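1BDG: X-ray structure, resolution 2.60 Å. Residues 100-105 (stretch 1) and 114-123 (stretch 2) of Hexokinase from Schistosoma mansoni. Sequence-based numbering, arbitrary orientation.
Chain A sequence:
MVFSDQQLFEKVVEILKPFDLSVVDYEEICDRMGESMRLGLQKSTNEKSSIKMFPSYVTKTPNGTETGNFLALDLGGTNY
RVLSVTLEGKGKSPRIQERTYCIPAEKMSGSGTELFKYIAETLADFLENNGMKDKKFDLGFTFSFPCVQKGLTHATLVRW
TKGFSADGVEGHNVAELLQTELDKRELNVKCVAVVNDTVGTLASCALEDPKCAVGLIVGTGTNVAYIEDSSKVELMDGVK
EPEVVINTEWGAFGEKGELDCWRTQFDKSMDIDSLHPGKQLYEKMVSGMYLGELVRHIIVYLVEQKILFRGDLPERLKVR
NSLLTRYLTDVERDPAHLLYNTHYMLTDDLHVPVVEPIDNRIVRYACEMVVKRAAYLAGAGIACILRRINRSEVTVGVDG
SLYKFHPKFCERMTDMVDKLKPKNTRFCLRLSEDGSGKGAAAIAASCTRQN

Stretch 1 (100-105) TYCIPA
Stretch 2 (114-123) ELFKYIAETL

An extended segment, strand at its start, lies against one side of a helix in a small, mainly apolar contact, built around two tyrosines and with a single weak hydrogen bond. The buried surface, both sides summed, is 338 Å².

Stretch 2 is helical throughout, with phi/psi mostly near -60/-48 and i-to-i+4 bonds such as T122 N to Y118 O at 2.9 Å and E121 N to K117 O at 2.8 Å. Stretch 1 stays extended from T100 (-135/120) through Y101 (-107/133), C102 (-74/148) and I103 (-116/129) to P104 (-63/135); A105 turns to -44/-40. The chains run in opposing directions: Y101 CA lies 7.4 Å from T122 CA, and I103 CA lies 8.3 Å from Y118 CA, one helical turn earlier.

At the first pair, both CA-to-CB bonds point toward the other stretch. Y101 (chi1 -76°, m; chi2 87°) offers a ring face to the T122 methyl: CG2 sits 3.4 Å from the ring centroid, 19° off the normal, and 3.2 Å from Y101 CD1. This is a close CH-pi contact, in which slightly positive C-H groups face the electron-rich ring, with T122 chi1 between wells at -95°.

The Y118 CA-to-CB bond (chi1 -178°, t; chi2 86°) also points toward stretch 1, and this residue has the most area covered by the other stretch. Its OH donates to the C102 carbonyl, OH to O 2.7 Å, a weak bond despite its short length. The C102 CA-to-CB bond points away (chi1 65°, p); the polar contact is made by its backbone carbonyl. P104 CD lies over one face of the Y118 ring, 4.2 Å from the centroid and 24° off the normal, a second CH-pi contact.

I103, its CA-to-CB bond sideways to the helix (chi1 -64°, m; chi2 -175°, t), completes the apolar packing: CG1 is 4.1 Å from Y118 CE2, and CG2 is 4.4 Å from CD1 of L115 (t, p).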

# COMPACT_ATOMS: atom_id res chain seq x y z
N THR A 100 9.61 9.60 13.63
CA THR A 100 9.27 9.61 12.22
C THR A 100 10.17 10.68 11.63
O THR A 100 10.16 11.83 12.10
CB THR A 100 7.80 9.99 12.04
OG1 THR A 100 6.98 8.96 12.61
CG2 THR A 100 7.47 10.15 10.59
N TYR A 101 11.02 10.29 10.68
CA TYR A 101 11.94 11.23 10.05
C TYR A 101 11.50 11.55 8.63
O TYR A 101 11.17 10.65 7.84
CB TYR A 101 13.36 10.67 10.03
CG TYR A 101 14.12 10.71 11.34
CD1 TYR A 101 14.01 9.67 12.27
CD2 TYR A 101 14.99 11.76 11.62
CE1 TYR A 101 14.76 9.67 13.44
CE2 TYR A 101 15.75 11.78 12.79
CZ TYR A 101 15.63 10.74 13.69
OH TYR A 101 16.40 10.76 14.83
N CYS A 102 11.49 12.83 8.30
CA CYS A 102 11.12 13.24 6.96
C CYS A 102 12.31 12.88 6.10
O CYS A 102 13.44 12.91 6.58
CB CYS A 102 10.95 14.75 6.92
SG CYS A 102 12.54 15.56 7.25
N ILE A 103 12.08 12.53 4.83
CA ILE A 103 13.16 12.17 3.92
C ILE A 103 13.19 13.19 2.78
O ILE A 103 12.17 13.45 2.16
CB ILE A 103 12.96 10.76 3.35
CG1 ILE A 103 13.04 9.73 4.46
CG2 ILE A 103 14.03 10.44 2.32
CD1 ILE A 103 12.98 8.29 3.96
N PRO A 104 14.37 13.78 2.49
CA PRO A 104 14.47 14.76 1.41
C PRO A 104 14.16 14.17 0.02
O PRO A 104 14.65 13.11 -0.34
CB PRO A 104 15.92 15.22 1.51
CG PRO A 104 16.28 14.97 2.94
CD PRO A 104 15.65 13.64 3.19
N ALA A 105 13.37 14.89 -0.76
CA ALA A 105 12.98 14.43 -2.09
C ALA A 105 14.14 13.85 -2.87
O ALA A 105 13.97 12.85 -3.57
CB ALA A 105 12.32 15.58 -2.88
N GLU A 114 23.56 6.74 -0.79
CA GLU A 114 23.13 8.02 -0.25
C GLU A 114 21.80 7.88 0.54
O GLU A 114 21.61 8.52 1.59
CB GLU A 114 23.01 9.05 -1.37
N LEU A 115 20.87 7.07 0.03
CA LEU A 115 19.61 6.87 0.74
C LEU A 115 19.92 6.01 1.97
O LEU A 115 19.65 6.41 3.10
CB LEU A 115 18.57 6.18 -0.16
CG LEU A 115 17.15 5.86 0.36
CD1 LEU A 115 16.37 7.15 0.63
CD2 LEU A 115 16.42 5.02 -0.66
N PHE A 116 20.57 4.87 1.75
CA PHE A 116 20.92 3.99 2.87
C PHE A 116 21.83 4.63 3.89
O PHE A 116 21.89 4.19 5.06
CB PHE A 116 21.45 2.66 2.36
CG PHE A 116 20.37 1.70 2.04
CD1 PHE A 116 19.79 0.93 3.03
CD2 PHE A 116 19.85 1.62 0.75
CE1 PHE A 116 18.72 0.12 2.77
CE2 PHE A 116 18.77 0.80 0.48
CZ PHE A 116 18.21 0.05 1.49
N LYS A 117 22.55 5.66 3.46
CA LYS A 117 23.42 6.40 4.36
C LYS A 117 22.47 7.25 5.23
O LYS A 117 22.56 7.23 6.46
CB LYS A 117 24.39 7.29 3.58
CG LYS A 117 25.33 8.04 4.47
CD LYS A 117 26.40 8.74 3.69
CE LYS A 117 27.21 9.61 4.61
NZ LYS A 117 28.20 10.42 3.88
N TYR A 118 21.53 7.94 4.58
CA TYR A 118 20.58 8.77 5.31
C TYR A 118 19.90 7.92 6.40
O TYR A 118 19.86 8.32 7.58
CB TYR A 118 19.54 9.37 4.35
CG TYR A 118 18.56 10.28 5.06
CD1 TYR A 118 18.86 11.63 5.28
CD2 TYR A 118 17.38 9.77 5.60
CE1 TYR A 118 18.00 12.44 6.03
CE2 TYR A 118 16.54 10.56 6.34
CZ TYR A 118 16.85 11.88 6.56
OH TYR A 118 16.01 12.61 7.34
N ILE A 119 19.43 6.73 6.03
CA ILE A 119 18.77 5.83 6.98
C ILE A 119 19.60 5.69 8.25
O ILE A 119 19.12 5.98 9.36
CB ILE A 119 18.50 4.42 6.36
CG1 ILE A 119 17.49 4.52 5.21
CG2 ILE A 119 18.00 3.46 7.41
CD1 ILE A 119 16.18 5.02 5.65
N ALA A 120 20.86 5.29 8.09
CA ALA A 120 21.75 5.14 9.24
C ALA A 120 21.96 6.49 9.97
O ALA A 120 21.80 6.55 11.19
CB ALA A 120 23.08 4.55 8.80
N GLU A 121 22.29 7.55 9.22
CA GLU A 121 22.51 8.90 9.77
C GLU A 121 21.41 9.16 10.81
O GLU A 121 21.68 9.43 11.98
CB GLU A 121 22.41 9.95 8.64
CG GLU A 121 22.97 11.37 8.93
CD GLU A 121 22.00 12.33 9.65
OE1 GLU A 121 21.99 12.31 10.92
OE2 GLU A 121 21.30 13.14 8.97
N THR A 122 20.16 8.97 10.37
CA THR A 122 18.95 9.14 11.17
C THR A 122 18.85 8.25 12.41
O THR A 122 18.75 8.75 13.53
CB THR A 122 17.72 8.95 10.27
OG1 THR A 122 17.27 10.22 9.79
CG2 THR A 122 16.62 8.25 11.01
N LEU A 123 18.84 6.93 12.21
CA LEU A 123 18.77 5.97 13.33
C LEU A 123 19.77 6.31 14.44
O LEU A 123 19.45 6.20 15.63
CB LEU A 123 19.05 4.55 12.82
CG LEU A 123 19.33 3.44 13.84
CD1 LEU A 123 18.11 3.20 14.71
CD2 LEU A 123 19.75 2.18 13.12